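Local atomic coordinates of 6-phosphogluconate dehydrogenase (PDB entry 5U5G), a protein that probably acts as an NADP-dependent reductase of 2-oxopropylphosphonate at a late stage of fosfomycin biosynthesis, as a member of the 3-hydroxyisobutyrate dehydrogenase-like family. Residues 218-223 against 277-282. Residues are numbered along the deposited sequence; the frame is centred on the assembly and turned at random.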
loop_
_atom_site.group_PDB
_atom_site.type_symbol
_atom_site.label_atom_id
_atom_site.label_comp_id
_atom_site.label_asym_id
_atom_site.label_seq_id
_atom_site.Cartn_x
_atom_site.Cartn_y
_atom_site.Cartn_z
ATOM N N MET A 218 -0.101 -2.647 -4.983
ATOM C CA MET A 218 1.186 -2.981 -5.587
ATOM C C MET A 218 1.258 -4.472 -5.914
ATOM O O MET A 218 1.724 -4.858 -6.994
ATOM C CB MET A 218 2.334 -2.578 -4.654
ATOM C CG MET A 218 3.719 -3.108 -5.078
ATOM S SD MET A 218 4.405 -2.501 -6.646
ATOM C CE MET A 218 4.958 -0.854 -6.154
ATOM N N ASP A 219 0.784 -5.322 -4.992
ATOM C CA ASP A 219 0.670 -6.754 -5.280
ATOM C C ASP A 219 -0.167 -6.998 -6.530
ATOM O O ASP A 219 0.212 -7.789 -7.400
ATOM C CB ASP A 219 0.062 -7.494 -4.086
ATOM C CG ASP A 219 0.989 -7.522 -2.876
ATOM O OD1 ASP A 219 2.195 -7.202 -3.018
ATOM O OD2 ASP A 219 0.503 -7.857 -1.777
ATOM N N VAL A 220 -1.315 -6.315 -6.638
ATOM C CA VAL A 220 -2.158 -6.467 -7.822
ATOM C C VAL A 220 -1.373 -6.106 -9.078
ATOM O O VAL A 220 -1.380 -6.843 -10.068
ATOM C CB VAL A 220 -3.432 -5.613 -7.691
ATOM C CG1 VAL A 220 -4.200 -5.618 -9.010
ATOM C CG2 VAL A 220 -4.304 -6.142 -6.561
ATOM N N ALA A 221 -0.682 -4.963 -9.049
ATOM C CA ALA A 221 0.024 -4.486 -10.230
ATOM C C ALA A 221 1.174 -5.416 -10.600
ATOM O O ALA A 221 1.409 -5.685 -11.785
ATOM C CB ALA A 221 0.532 -3.067 -9.987
ATOM N N LEU A 222 1.893 -5.920 -9.590
ATOM C CA LEU A 222 2.971 -6.879 -9.830
ATOM C C LEU A 222 2.433 -8.202 -10.357
ATOM O O LEU A 222 3.009 -8.787 -11.279
ATOM C CB LEU A 222 3.752 -7.133 -8.548
ATOM C CG LEU A 222 4.621 -5.999 -8.022
ATOM C CD1 LEU A 222 4.963 -6.325 -6.574
ATOM C CD2 LEU A 222 5.859 -5.892 -8.869
ATOM N N GLY A 223 1.357 -8.710 -9.752
ATOM C CA GLY A 223 0.742 -9.920 -10.273
ATOM C C GLY A 223 0.342 -9.772 -11.728
ATOM O O GLY A 223 0.500 -10.702 -12.527
ATOM N N SER A 277 -12.348 -3.719 -19.867
ATOM C CA SER A 277 -10.914 -3.955 -19.771
ATOM C C SER A 277 -10.411 -3.765 -18.336
ATOM O O SER A 277 -11.046 -3.111 -17.496
ATOM C CB SER A 277 -10.155 -3.029 -20.715
ATOM O OG SER A 277 -10.475 -3.316 -22.058
ATOM N N ASP A 278 -9.242 -4.349 -18.070
ATOM C CA ASP A 278 -8.725 -4.436 -16.709
ATOM C C ASP A 278 -8.312 -3.061 -16.190
ATOM O O ASP A 278 -7.769 -2.230 -16.930
ATOM C CB ASP A 278 -7.531 -5.399 -16.666
ATOM C CG ASP A 278 -7.294 -5.982 -15.283
ATOM O OD1 ASP A 278 -6.630 -5.320 -14.435
ATOM O OD2 ASP A 278 -7.774 -7.112 -15.046
ATOM N N GLN A 279 -8.571 -2.831 -14.895
ATOM C CA GLN A 279 -8.072 -1.632 -14.224
ATOM C C GLN A 279 -6.574 -1.434 -14.454
ATOM O O GLN A 279 -6.105 -0.296 -14.555
ATOM C CB GLN A 279 -8.369 -1.707 -12.715
ATOM C CG GLN A 279 -7.843 -2.985 -12.056
ATOM C CD GLN A 279 -8.077 -3.049 -10.561
ATOM O OE1 GLN A 279 -8.584 -2.099 -9.951
ATOM N NE2 GLN A 279 -7.724 -4.184 -9.959
ATOM N N CYS A 280 -5.814 -2.521 -14.547
ATOM C CA CYS A 280 -4.370 -2.437 -14.746
ATOM C C CYS A 280 -3.974 -2.066 -16.165
ATOM O O CYS A 280 -2.777 -2.023 -16.443
ATOM C CB CYS A 280 -3.702 -3.757 -14.367
ATOM S SG CYS A 280 -3.885 -4.196 -12.629
ATOM N N GLN A 281 -4.922 -1.786 -17.063
ATOM C CA GLN A 281 -4.558 -1.337 -18.408
ATOM C C GLN A 281 -3.953 0.066 -18.431
ATOM O O GLN A 281 -3.519 0.523 -19.496
ATOM C CB GLN A 281 -5.777 -1.422 -19.329
ATOM C CG GLN A 281 -5.890 -2.787 -20.027
ATOM C CD GLN A 281 -4.703 -3.047 -20.944
ATOM O OE1 GLN A 281 -4.552 -2.385 -21.966
ATOM N NE2 GLN A 281 -3.847 -3.995 -20.576
ATOM N N TYR A 282 -3.906 0.758 -17.288
ATOM C CA TYR A 282 -3.043 1.930 -17.185
ATOM C C TYR A 282 -1.625 1.620 -17.672
ATOM O O TYR A 282 -0.959 2.502 -18.217
ATOM C CB TYR A 282 -3.008 2.431 -15.737
ATOM C CG TYR A 282 -2.281 3.762 -15.533
ATOM C CD1 TYR A 282 -2.389 4.790 -16.461
ATOM C CD2 TYR A 282 -1.533 3.997 -14.382
ATOM C CE1 TYR A 282 -1.748 6.019 -16.257
ATOM C CE2 TYR A 282 -0.888 5.219 -14.170
ATOM C CZ TYR A 282 -1.006 6.222 -15.100
ATOM O OH TYR A 282 -0.361 7.423 -14.877
#
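Asp278 OD1 is held by two groups: the backbone N of Cys280, whose SG meets Val220, and Ser232 OG. OD1 accepts a hydrogen bond from Cys280 N at 2.9 Å through its anti lone pair, in a nearly straight bond (166°). Val220 CG1 meets Cys280 SG at 3.9 Å, an apolar contact. The same methyl, Val220 CG1, lies 3.9 Å from Gln279 NE2. CG1 is anti to the backbone N (chi1 172°) and reaches both partners. Gln279 leaves the backbone with CG between N and the carbonyl carbon (chi1 54°). Its chain then runs extended, which carries the amide to the valine and crosses that side chain at about a right angle. An Asx turn, closed by the Asp278 bond to Cys280, shapes the loop here. The turn leads into the 3-10 segment 279-281, where Gln281 N bonds to Asp278 O. The contact joins helix 216-226 to the loop between helices 257-273 and 282-287. Gln279 OE1 accepts from Arg239 NH1, and NE2 is hydrogen-bonded to Ser232 OG. The two bonds together fix the rotation of the amide. Arg239 is part of the pocket for (2-oxopropyl)phosphonic acid, and the Gln279 side chain lies about 5 Å from that ligand. This is consistent with a second-shell role for Gln279 in positioning the arginine. On the helix side, Val220 also packs on Arg212 of the second subunit.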